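Side-chain contacts in CsuC (Acinetobacter baumannii, PDB 6FJY), which probably acts as a periplasmic chaperone of the PapD-like family, holding subunits such as the tip adhesin CsuE ready for assembly into archaic Csu pili: residues L163-N168 / I234-M239; F3-I8 / L90-L95. One frame throughout, in Å; residues are numbered along the deposited sequence.

Contact 1: residues L163-N168 / I234-M239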
ATOM      1  N   LEU A 163      -9.146  29.653   0.442  1.00 87.07           N
ATOM      2  CA  LEU A 163      -8.306  29.394  -0.716  1.00 72.28           C
ATOM      3  C   LEU A 163      -8.993  28.371  -1.607  1.00 77.53           C
ATOM      4  O   LEU A 163      -9.397  27.305  -1.135  1.00 68.22           O
ATOM      5  CB  LEU A 163      -6.926  28.879  -0.302  1.00 73.54           C
ATOM      6  CG  LEU A 163      -6.019  28.436  -1.461  1.00 72.36           C
ATOM      7  CD1 LEU A 163      -5.727  29.573  -2.402  1.00 67.67           C
ATOM      8  CD2 LEU A 163      -4.729  27.803  -0.959  1.00 86.44           C
ATOM      9  N   TYR A 164      -9.100  28.686  -2.892  1.00 87.23           N
ATOM     10  CA  TYR A 164      -9.711  27.804  -3.877  1.00 77.27           C
ATOM     11  C   TYR A 164      -8.607  27.201  -4.738  1.00 72.89           C
ATOM     12  O   TYR A 164      -7.748  27.928  -5.245  1.00 66.19           O
ATOM     13  CB  TYR A 164     -10.706  28.567  -4.761  1.00 77.13           C
ATOM     14  CG  TYR A 164     -11.978  29.043  -4.077  1.00 74.05           C
ATOM     15  CD1 TYR A 164     -11.951  30.072  -3.141  1.00 91.45           C
ATOM     16  CD2 TYR A 164     -13.207  28.492  -4.400  1.00 67.34           C
ATOM     17  CE1 TYR A 164     -13.115  30.517  -2.527  1.00100.77           C
ATOM     18  CE2 TYR A 164     -14.369  28.931  -3.799  1.00 77.21           C
ATOM     19  CZ  TYR A 164     -14.324  29.942  -2.865  1.00 91.80           C
ATOM     20  OH  TYR A 164     -15.492  30.370  -2.273  1.00 93.30           O
ATOM     21  N   LEU A 165      -8.636  25.880  -4.905  1.00 61.17           N
ATOM     22  CA  LEU A 165      -7.706  25.169  -5.771  1.00 65.68           C
ATOM     23  C   LEU A 165      -8.495  24.420  -6.833  1.00 65.02           C
ATOM     24  O   LEU A 165      -9.445  23.699  -6.514  1.00 50.96           O
ATOM     25  CB  LEU A 165      -6.841  24.196  -4.970  1.00 67.61           C
ATOM     26  CG  LEU A 165      -5.435  24.647  -4.568  1.00 71.90           C
ATOM     27  CD1 LEU A 165      -5.375  26.130  -4.373  1.00 72.69           C
ATOM     28  CD2 LEU A 165      -4.995  23.925  -3.295  1.00 62.89           C
ATOM     29  N   LYS A 166      -8.108  24.593  -8.091  1.00 64.94           N
ATOM     30  CA  LYS A 166      -8.781  23.928  -9.194  1.00 66.33           C
ATOM     31  C   LYS A 166      -7.801  23.004  -9.900  1.00 52.49           C
ATOM     32  O   LYS A 166      -6.633  23.346 -10.085  1.00 50.95           O
ATOM     33  CB  LYS A 166      -9.366  24.934 -10.197  1.00 69.68           C
ATOM     34  CG  LYS A 166     -10.042  24.264 -11.383  1.00 72.36           C
ATOM     35  CD  LYS A 166     -10.584  25.260 -12.398  1.00 71.51           C
ATOM     36  CE  LYS A 166     -11.757  26.053 -11.877  1.00 82.50           C
ATOM     37  NZ  LYS A 166     -12.111  27.127 -12.857  1.00 92.93           N
ATOM     38  N   ASN A 167      -8.272  21.813 -10.240  1.00 55.68           N
ATOM     39  CA  ASN A 167      -7.502  20.850 -11.007  1.00 56.01           C
ATOM     40  C   ASN A 167      -8.174  20.682 -12.364  1.00 52.78           C
ATOM     41  O   ASN A 167      -9.317  20.221 -12.440  1.00 45.99           O
ATOM     42  CB  ASN A 167      -7.424  19.517 -10.266  1.00 52.44           C
ATOM     43  CG  ASN A 167      -6.365  18.612 -10.816  1.00 51.68           C
ATOM     44  OD1 ASN A 167      -5.882  18.807 -11.929  1.00 46.55           O
ATOM     45  ND2 ASN A 167      -5.996  17.596 -10.040  1.00 62.11           N
ATOM     46  N   ASN A 168      -7.462  21.052 -13.427  1.00 53.54           N
ATOM     47  CA  ASN A 168      -7.925  20.876 -14.801  1.00 51.69           C
ATOM     48  C   ASN A 168      -7.347  19.634 -15.463  1.00 51.74           C
ATOM     49  O   ASN A 168      -7.617  19.392 -16.642  1.00 50.95           O
ATOM     50  CB  ASN A 168      -7.605  22.120 -15.616  1.00 63.71           C
ATOM     51  CG  ASN A 168      -8.251  23.349 -15.038  1.00 76.09           C
ATOM     52  OD1 ASN A 168      -9.465  23.381 -14.824  1.00 69.91           O
ATOM     53  ND2 ASN A 168      -7.445  24.363 -14.749  1.00 80.54           N
ATOM     54  N   ILE A 234       5.433  20.970  -7.594  1.00 87.45           N
ATOM     55  CA  ILE A 234       4.410  21.325  -8.562  1.00 79.78           C
ATOM     56  C   ILE A 234       4.103  22.806  -8.405  1.00 78.85           C
ATOM     57  O   ILE A 234       4.063  23.324  -7.281  1.00 60.09           O
ATOM     58  CB  ILE A 234       3.154  20.453  -8.366  1.00 84.92           C
ATOM     59  CG1 ILE A 234       2.064  20.823  -9.372  1.00 88.41           C
ATOM     60  CG2 ILE A 234       2.644  20.548  -6.930  1.00 82.63           C
ATOM     61  CD1 ILE A 234       0.887  19.871  -9.343  1.00 92.47           C
ATOM     62  N   GLU A 235       3.947  23.500  -9.532  1.00 83.03           N
ATOM     63  CA  GLU A 235       3.638  24.922  -9.526  1.00 79.94           C
ATOM     64  C   GLU A 235       2.174  25.140  -9.875  1.00 86.10           C
ATOM     65  O   GLU A 235       1.634  24.499 -10.781  1.00 90.41           O
ATOM     66  CB  GLU A 235       4.538  25.695 -10.485  1.00 86.28           C
ATOM     67  CG  GLU A 235       4.611  25.155 -11.894  1.00 86.37           C
ATOM     68  CD  GLU A 235       5.634  25.916 -12.728  1.00 88.96           C
ATOM     69  OE1 GLU A 235       6.718  26.236 -12.185  1.00 81.32           O
ATOM     70  OE2 GLU A 235       5.345  26.206 -13.912  1.00 80.52           O
ATOM     71  N   ILE A 236       1.535  26.045  -9.142  1.00 85.10           N
ATOM     72  CA  ILE A 236       0.115  26.327  -9.288  1.00 80.42           C
ATOM     73  C   ILE A 236      -0.045  27.833  -9.438  1.00 83.12           C
ATOM     74  O   ILE A 236       0.383  28.599  -8.563  1.00 75.15           O
ATOM     75  CB  ILE A 236      -0.702  25.788  -8.100  1.00 86.91           C
ATOM     76  CG1 ILE A 236      -1.945  26.637  -7.851  1.00 87.69           C
ATOM     77  CG2 ILE A 236       0.148  25.687  -6.848  1.00 87.03           C
ATOM     78  CD1 ILE A 236      -3.061  25.857  -7.230  1.00 89.77           C
ATOM     79  N   THR A 237      -0.624  28.256 -10.557  1.00 90.79           N
ATOM     80  CA  THR A 237      -0.756  29.662 -10.901  1.00 95.61           C
ATOM     81  C   THR A 237      -2.130  30.189 -10.498  1.00 95.05           C
ATOM     82  O   THR A 237      -3.078  29.427 -10.289  1.00 97.74           O
ATOM     83  CB  THR A 237      -0.524  29.860 -12.400  1.00100.72           C
ATOM     84  OG1 THR A 237      -1.570  29.216 -13.135  1.00 97.19           O
ATOM     85  CG2 THR A 237       0.808  29.247 -12.800  1.00 96.19           C
ATOM     86  N   LYS A 238      -2.235  31.511 -10.405  1.00 89.26           N
ATOM     87  CA  LYS A 238      -3.461  32.134  -9.927  1.00 87.04           C
ATOM     88  C   LYS A 238      -4.509  32.228 -11.030  1.00 92.44           C
ATOM     89  O   LYS A 238      -4.190  32.506 -12.188  1.00 81.04           O
ATOM     90  CB  LYS A 238      -3.156  33.527  -9.370  1.00 92.96           C
ATOM     91  CG  LYS A 238      -4.387  34.337  -8.985  1.00 99.75           C
ATOM     92  CD  LYS A 238      -4.022  35.515  -8.097  1.00 99.44           C
ATOM     93  CE  LYS A 238      -3.054  36.450  -8.784  1.00108.45           C
ATOM     94  NZ  LYS A 238      -3.708  37.175  -9.911  1.00126.53           N
ATOM     95  N   MET A 239      -5.768  31.987 -10.659  1.00104.96           N
ATOM     96  CA  MET A 239      -6.879  32.184 -11.583  1.00109.27           C
ATOM     97  C   MET A 239      -7.138  33.677 -11.762  1.00124.35           C
ATOM     98  O   MET A 239      -7.375  34.395 -10.784  1.00108.06           O
ATOM     99  CB  MET A 239      -8.144  31.483 -11.079  1.00 94.38           C
ATOM    100  CG  MET A 239      -8.204  29.987 -11.324  1.00 79.74           C
ATOM    101  SD  MET A 239      -9.785  29.252 -10.870  1.00 59.97           S
ATOM    102  CE  MET A 239      -9.549  29.017  -9.117  1.00 69.11           C
TER
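L165 and I236 meet through methyl groups: CD1 of L165 lies 3.7 Å from CD1 of I236, and the two side chains cross at about a right angle. I236 reaches across with CG1 roughly anti to the backbone N (chi1 150°), and the extended chain brings CD1 to the leucine. L165 starts out pointing away from the other segment, and its branched end curves back to make the touch. Branched aliphatic residues suit this place, since both are buried and each has a further apolar neighbour, W151 beside L165 and I221 beside I236.

The second pair is of another kind. The sulfur SD of M239 lies 3.7 Å from K166 NZ, with the CE carbon of the lysine almost as close. K166 runs straight as far as CD and then bends at chi3 (-69°), which swings the ammonium end across the thioether. M239 also packs on Q150 and S152.

Those two belong to strand 149-154, which runs between the contacting strands in one sheet, antiparallel to 162-167 and parallel to 232-238. Backbone hydrogen bonds of Y164 with S152 and of K166 with Q150 fix its pairing with 162-167. L165 and K166, as successive strand residues, use opposite faces of the sheet. The side chains therefore bridge the central strand on both faces: on one, a purely apolar touch in the interior; on the other, at partly exposed positions, a flexible thioether whose polarisable sulfur probably tolerates the lysine end as a neighbour but does not neutralise it.

Contact 2: residues F3-I8 / L90-L95; sequences FLIWPI and LIVDEL
F3 lays one face of its ring against E94, whose CG sits 3.9 Å from the ring centroid and 23° off the normal, a CH-pi contact displaced toward the rim. The two side chains slide past each other in opposite directions. A bend at chi2 turns the glutamate's carboxylate back beside the root of the phenylalanine, where OE2 comes within 3.8 Å of F3 CB; the ring and carboxylate planes stand 40° apart. Glutamate fits here because its CG methylene can cover the ring face while that bend turns the carboxylate off the ring. F3 CE2 also touches V92 CG2 at 4.2 Å, obliquely to the ring.

L4 points the opposite way. This in-and-out alternation is that of a strand in an Ig-like beta sandwich, here the N-terminal domain of a PapD-like chaperone: 3-6 pairs with 18-25, 90-95 lies between 31-41 and 109-123, and the two face each other across the interior, nearly antiparallel at 167° with their axes 9.9 Å apart.

I5 is again turned inward. With CG1 anti to the backbone N and the chain extended beyond it, CD1 meets V92 CG1 tip to tip at 3.5 Å. The pairing suits both types: the longer isoleucine reaches across with its terminal methyl, while the short valine presents one directly from its CB. Around this pair, V33 touches both F3 and V92, and I5 also touches V21, L23 and I118. W6 returns to the outer side, and a cis peptide bond then leads into P7. On that side the other protein chain packs against the segment, with a basic side chain on L4 and apolar ones on W6, P7 and I8.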
ATOM      1  N   PHE A   3      -3.774  -4.526  14.090  1.00 90.44           N
ATOM      2  CA  PHE A   3      -4.242  -4.676  12.725  1.00 73.38           C
ATOM      3  C   PHE A   3      -3.237  -4.088  11.743  1.00 70.01           C
ATOM      4  O   PHE A   3      -2.708  -2.993  11.947  1.00 60.53           O
ATOM      5  CB  PHE A   3      -5.589  -3.986  12.559  1.00 76.18           C
ATOM      6  CG  PHE A   3      -6.417  -4.552  11.475  1.00 78.43           C
ATOM      7  CD1 PHE A   3      -6.748  -5.892  11.481  1.00 77.63           C
ATOM      8  CD2 PHE A   3      -6.894  -3.743  10.457  1.00 99.50           C
ATOM      9  CE1 PHE A   3      -7.527  -6.429  10.479  1.00 92.70           C
ATOM     10  CE2 PHE A   3      -7.676  -4.270   9.449  1.00107.56           C
ATOM     11  CZ  PHE A   3      -7.991  -5.619   9.459  1.00101.52           C
ATOM     12  N   LEU A   4      -3.009  -4.820  10.664  1.00 68.42           N
ATOM     13  CA  LEU A   4      -2.143  -4.424   9.566  1.00 58.10           C
ATOM     14  C   LEU A   4      -2.946  -4.478   8.273  1.00 59.26           C
ATOM     15  O   LEU A   4      -3.490  -5.531   7.923  1.00 50.75           O
ATOM     16  CB  LEU A   4      -0.921  -5.343   9.513  1.00 75.80           C
ATOM     17  CG  LEU A   4       0.092  -5.290   8.383  1.00 91.23           C
ATOM     18  CD1 LEU A   4       1.450  -5.599   8.947  1.00 95.27           C
ATOM     19  CD2 LEU A   4      -0.269  -6.310   7.339  1.00106.14           C
ATOM     20  N   ILE A   5      -3.058  -3.343   7.589  1.00 63.83           N
ATOM     21  CA  ILE A   5      -3.818  -3.243   6.349  1.00 56.91           C
ATOM     22  C   ILE A   5      -2.966  -2.509   5.315  1.00 53.52           C
ATOM     23  O   ILE A   5      -2.506  -1.389   5.562  1.00 47.31           O
ATOM     24  CB  ILE A   5      -5.180  -2.546   6.553  1.00 57.78           C
ATOM     25  CG1 ILE A   5      -5.836  -2.263   5.207  1.00 61.35           C
ATOM     26  CG2 ILE A   5      -5.035  -1.276   7.370  1.00 60.00           C
ATOM     27  CD1 ILE A   5      -7.230  -1.742   5.338  1.00 71.08           C
ATOM     28  N   TRP A   6      -2.744  -3.151   4.168  1.00 58.59           N
ATOM     29  CA  TRP A   6      -1.937  -2.618   3.078  1.00 53.67           C
ATOM     30  C   TRP A   6      -2.407  -3.243   1.776  1.00 55.08           C
ATOM     31  O   TRP A   6      -2.908  -4.376   1.779  1.00 39.41           O
ATOM     32  CB  TRP A   6      -0.438  -2.910   3.259  1.00 53.70           C
ATOM     33  CG  TRP A   6      -0.127  -4.372   3.240  1.00 56.27           C
ATOM     34  CD1 TRP A   6      -0.388  -5.271   4.223  1.00 60.61           C
ATOM     35  CD2 TRP A   6       0.496  -5.109   2.176  1.00 56.78           C
ATOM     36  NE1 TRP A   6       0.025  -6.525   3.842  1.00 76.45           N
ATOM     37  CE2 TRP A   6       0.581  -6.451   2.592  1.00 55.13           C
ATOM     38  CE3 TRP A   6       0.989  -4.762   0.913  1.00 62.24           C
ATOM     39  CZ2 TRP A   6       1.153  -7.446   1.805  1.00 61.94           C
ATOM     40  CZ3 TRP A   6       1.548  -5.756   0.120  1.00 67.65           C
ATOM     41  CH2 TRP A   6       1.627  -7.084   0.573  1.00 68.50           C
ATOM     42  N   PRO A   7      -2.248  -2.540   0.645  1.00 61.91           N
ATOM     43  CA  PRO A   7      -1.725  -1.163   0.628  1.00 62.71           C
ATOM     44  C   PRO A   7      -2.748  -0.079   0.988  1.00 48.40           C
ATOM     45  O   PRO A   7      -3.953  -0.256   0.799  1.00 39.06           O
ATOM     46  CB  PRO A   7      -1.230  -0.995  -0.820  1.00 59.67           C
ATOM     47  CG  PRO A   7      -2.070  -1.924  -1.623  1.00 59.95           C
ATOM     48  CD  PRO A   7      -2.379  -3.107  -0.708  1.00 61.69           C
ATOM     49  N   ILE A   8      -2.249   1.030   1.549  1.00 51.00           N
ATOM     50  CA  ILE A   8      -3.105   2.165   1.886  1.00 48.72           C
ATOM     51  C   ILE A   8      -3.262   3.162   0.734  1.00 49.69           C
ATOM     52  O   ILE A   8      -4.020   4.133   0.873  1.00 36.65           O
ATOM     53  CB  ILE A   8      -2.570   2.860   3.153  1.00 52.75           C
ATOM     54  CG1 ILE A   8      -1.093   3.174   3.000  1.00 60.75           C
ATOM     55  CG2 ILE A   8      -2.782   1.968   4.403  1.00 58.44           C
ATOM     56  CD1 ILE A   8      -0.496   3.773   4.254  1.00 71.52           C
ATOM     57  N   LEU A  90     -11.971   3.763   0.353  1.00 55.34           N
ATOM     58  CA  LEU A  90     -12.112   2.477   1.019  1.00 48.93           C
ATOM     59  C   LEU A  90     -12.218   2.735   2.519  1.00 51.55           C
ATOM     60  O   LEU A  90     -11.356   3.411   3.094  1.00 33.36           O
ATOM     61  CB  LEU A  90     -10.914   1.586   0.704  1.00 53.99           C
ATOM     62  CG  LEU A  90     -10.758   0.319   1.541  1.00 46.03           C
ATOM     63  CD1 LEU A  90     -11.954  -0.569   1.387  1.00 37.77           C
ATOM     64  CD2 LEU A  90      -9.477  -0.418   1.191  1.00 45.65           C
ATOM     65  N   ILE A  91     -13.286   2.228   3.144  1.00 56.32           N
ATOM     66  CA  ILE A  91     -13.527   2.421   4.572  1.00 56.88           C
ATOM     67  C   ILE A  91     -13.589   1.053   5.241  1.00 46.00           C
ATOM     68  O   ILE A  91     -14.525   0.275   5.005  1.00 33.49           O
ATOM     69  CB  ILE A  91     -14.814   3.205   4.854  1.00 65.24           C
ATOM     70  CG1 ILE A  91     -14.816   4.565   4.159  1.00 57.44           C
ATOM     71  CG2 ILE A  91     -14.949   3.407   6.358  1.00 66.88           C
ATOM     72  CD1 ILE A  91     -13.770   5.497   4.668  1.00 68.43           C
ATOM     73  N   VAL A  92     -12.620   0.768   6.105  1.00 52.22           N
ATOM     74  CA  VAL A  92     -12.634  -0.473   6.868  1.00 60.11           C
ATOM     75  C   VAL A  92     -12.628  -0.157   8.363  1.00 54.96           C
ATOM     76  O   VAL A  92     -11.792   0.618   8.854  1.00 37.18           O
ATOM     77  CB  VAL A  92     -11.502  -1.439   6.459  1.00 55.89           C
ATOM     78  CG1 VAL A  92     -10.667  -0.886   5.303  1.00 48.46           C
ATOM     79  CG2 VAL A  92     -10.692  -1.904   7.649  1.00 54.67           C
ATOM     80  N   ASP A  93     -13.611  -0.716   9.061  1.00 65.45           N
ATOM     81  CA  ASP A  93     -13.841  -0.499  10.482  1.00 69.53           C
ATOM     82  C   ASP A  93     -13.351  -1.722  11.257  1.00 78.14           C
ATOM     83  O   ASP A  93     -13.835  -2.837  11.026  1.00 79.47           O
ATOM     84  CB  ASP A  93     -15.329  -0.263  10.720  1.00 64.99           C
ATOM     85  CG  ASP A  93     -15.781   1.103  10.252  1.00 65.70           C
ATOM     86  OD1 ASP A  93     -15.253   2.099  10.777  1.00 63.97           O
ATOM     87  OD2 ASP A  93     -16.649   1.184   9.351  1.00 62.82           O
ATOM     88  N   GLU A  94     -12.403  -1.512  12.176  1.00 87.13           N
ATOM     89  CA  GLU A  94     -11.714  -2.586  12.892  1.00 83.18           C
ATOM     90  C   GLU A  94     -12.155  -2.598  14.350  1.00 77.02           C
ATOM     91  O   GLU A  94     -11.918  -1.630  15.081  1.00 72.01           O
ATOM     92  CB  GLU A  94     -10.192  -2.417  12.796  1.00 82.46           C
ATOM     93  CG  GLU A  94      -9.347  -3.567  13.388  1.00 85.65           C
ATOM     94  CD  GLU A  94      -8.851  -3.281  14.808  1.00 96.71           C
ATOM     95  OE1 GLU A  94      -9.198  -2.220  15.367  1.00100.37           O
ATOM     96  OE2 GLU A  94      -8.111  -4.117  15.368  1.00 94.70           O
ATOM     97  N   LEU A  95     -12.763  -3.703  14.774  1.00 88.20           N
ATOM     98  CA  LEU A  95     -13.314  -3.837  16.124  1.00 96.47           C
ATOM     99  C   LEU A  95     -12.639  -4.995  16.852  1.00 97.49           C
ATOM    100  O   LEU A  95     -13.019  -6.163  16.649  1.00 82.15           O
ATOM    101  CB  LEU A  95     -14.834  -4.045  16.080  1.00 97.03           C
ATOM    102  CG  LEU A  95     -15.591  -4.022  14.733  1.00 97.92           C
ATOM    103  CD1 LEU A  95     -17.003  -4.547  14.917  1.00 98.63           C
ATOM    104  CD2 LEU A  95     -15.626  -2.634  14.043  1.00 69.85           C
TER

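Overall arrangement
Contact 2 comes first along the chain and closes before contact 1 opens. Their centres are 32 Å apart on opposite sides of the chain's centre, with nearest atoms about 17 Å apart and no touch between them. They share no sheet. Contact 2 spans the interior of the N-terminal PapD-like domain, between strands facing each other; contact 1 joins next-but-one neighbours of a single five-stranded sheet in the second half of the chain. This fits the two-domain build of PapD-like chaperones. The neighbouring protein chain reaches segment 3-8 but touches neither segment of contact 1, so contact 2 lies beside the interface with the bound subunit, presumably CsuE.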